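Local coordinates for protein endo-1,4-beta-xylanase D (Paenibacillus polymyxa, PDB 1W0N) that probably hydrolyses 1,4-beta-xylan and carries a calcium-dependent carbohydrate-binding module of family CBM36, the part described here, at residues A64-G69 / G118-Y123. Numbering follows the deposited sequence.
Sequences ASSNAG and GTWDAY. With MG (magnesium ion), chain C.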
# COMPACT_ATOMS: atom_id res chain seq x y z
N ALA A 64 -2.50 6.69 -6.18
CA ALA A 64 -3.18 7.10 -7.40
C ALA A 64 -3.17 5.95 -8.37
O ALA A 64 -2.40 4.99 -8.23
CB ALA A 64 -2.48 8.33 -8.02
N SER A 65 -4.03 6.04 -9.39
CA SER A 65 -4.03 5.11 -10.50
C SER A 65 -3.20 5.65 -11.66
O SER A 65 -3.10 6.87 -11.86
CB SER A 65 -5.47 4.92 -10.96
OG SER A 65 -5.51 4.01 -12.06
N SER A 66 -2.67 4.73 -12.47
CA SER A 66 -2.04 5.09 -13.72
C SER A 66 -3.02 5.62 -14.76
O SER A 66 -2.59 6.22 -15.75
CB SER A 66 -1.29 3.88 -14.29
OG SER A 66 -2.17 2.79 -14.52
N ASN A 67 -4.32 5.38 -14.55
CA ASN A 67 -5.32 5.71 -15.55
C ASN A 67 -6.53 6.34 -14.88
O ASN A 67 -6.61 6.47 -13.66
CB ASN A 67 -5.69 4.43 -16.32
CG ASN A 67 -4.62 4.02 -17.31
OD1 ASN A 67 -4.88 4.04 -18.55
ND2 ASN A 67 -3.49 3.59 -16.87
N ALA A 68 -7.50 6.76 -15.73
CA ALA A 68 -8.73 7.30 -15.20
C ALA A 68 -9.48 6.30 -14.34
O ALA A 68 -10.23 6.71 -13.43
CB ALA A 68 -9.60 7.77 -16.36
N GLY A 69 -9.34 5.01 -14.63
CA GLY A 69 -10.03 3.98 -13.91
C GLY A 69 -9.30 3.51 -12.66
O GLY A 69 -8.44 4.19 -12.10
N GLY A 118 -7.14 -7.14 -13.52
CA GLY A 118 -8.40 -6.62 -13.14
C GLY A 118 -8.20 -5.19 -13.05
O GLY A 118 -9.22 -4.50 -13.32
N THR A 119 -6.94 -4.63 -12.72
CA THR A 119 -6.90 -3.29 -12.55
C THR A 119 -5.73 -2.58 -13.19
O THR A 119 -4.84 -3.24 -13.72
CB THR A 119 -6.87 -2.94 -11.11
OG1 THR A 119 -5.56 -3.08 -10.57
CG2 THR A 119 -7.80 -3.75 -10.25
N TRP A 120 -5.76 -1.27 -13.18
CA TRP A 120 -4.66 -0.45 -13.64
C TRP A 120 -3.52 -0.54 -12.63
O TRP A 120 -3.53 -1.33 -11.69
CB TRP A 120 -5.17 0.97 -13.87
CG TRP A 120 -6.14 1.04 -15.01
CD1 TRP A 120 -7.47 1.28 -14.93
CD2 TRP A 120 -5.84 0.83 -16.39
NE1 TRP A 120 -8.02 1.25 -16.17
CE2 TRP A 120 -7.04 0.97 -17.09
CE3 TRP A 120 -4.67 0.54 -17.10
CZ2 TRP A 120 -7.12 0.84 -18.50
CZ3 TRP A 120 -4.75 0.40 -18.47
CH2 TRP A 120 -5.96 0.55 -19.15
N ASP A 121 -2.50 0.25 -12.86
CA ASP A 121 -1.32 0.23 -12.01
C ASP A 121 -1.48 1.23 -10.89
O ASP A 121 -2.18 2.24 -11.03
CB ASP A 121 -0.10 0.49 -12.87
CG ASP A 121 0.03 -0.55 -13.96
OD1 ASP A 121 -0.31 -1.72 -13.65
OD2 ASP A 121 0.46 -0.23 -15.09
N ALA A 122 -0.87 0.91 -9.75
CA ALA A 122 -0.99 1.74 -8.57
C ALA A 122 0.31 2.48 -8.28
O ALA A 122 1.39 1.89 -8.28
CB ALA A 122 -1.36 0.93 -7.35
N TYR A 123 0.17 3.75 -7.99
CA TYR A 123 1.24 4.56 -7.46
C TYR A 123 0.99 4.72 -5.97
O TYR A 123 -0.13 5.10 -5.57
CB TYR A 123 1.23 5.91 -8.16
CG TYR A 123 1.30 5.85 -9.67
CD1 TYR A 123 2.20 5.03 -10.33
CD2 TYR A 123 0.50 6.68 -10.44
CE1 TYR A 123 2.29 5.01 -11.72
CE2 TYR A 123 0.59 6.69 -11.83
CZ TYR A 123 1.49 5.86 -12.46
OH TYR A 123 1.61 5.87 -13.83
MG MG C . -0.52 -3.50 -14.58
O HOH W 1 0.19 7.54 -15.13
O HOH W 2 -2.06 -3.97 -13.28
O HOH W 3 0.88 -2.77 -15.92
O HOH W 4 -0.63 -5.29 -15.58
O HOH W 5 -2.05 -2.77 -15.83
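Ser66 and Asp121 bond to each other twice where two antiparallel strands give way to loops. Ser66 N donates to Asp121 O at 2.9 Å, and Asp121 N donates back to Ser66 OG at 3.1 Å. With OG between the backbone N and the carbonyl carbon of its own residue (chi1 60°), the hydroxyl is placed to receive Asp121 N. It also accepts from Asn67 ND2 at 2.8 Å, nearly in the amide plane, so two N-H groups converge on one oxygen. Ala64 and Tyr123 form a hydrogen-bonded pair with both N-H and C=O groups used; Tyr123 N to Ala64 O is almost straight (174°). Ser65 OG accepts from Asn67 N, which makes an ST turn. The Asn67 amide stacks on one face of the Trp120 indole, its plane 11° from the ring, and Asn67 CB lies 3.6 Å from the centroid of the five-membered ring. An alanine at Asn67 would probably leave Ser66 OG with Asp121 N as the one remaining donor of these two, and uncover the part of the indole face under the amide group. Water 1 donates to Ser66 O and lies close to Tyr123 OH, at the edge of that ring and in its plane. Asp121 OD1 binds the magnesium ion at 2.0 Å, with four waters and Tyr40 O completing the shell; OD2 accepts from one of those waters, water 3. The contact joins the ends of strands 56-65 and 122-130, neighbours in one sheet of the beta-sandwich. Ala122 bonds through its backbone to Leu39 of strand 36-39, and its side chain, like that of Ser65, rests on Ala71 of strand 70-77 in the other sheet.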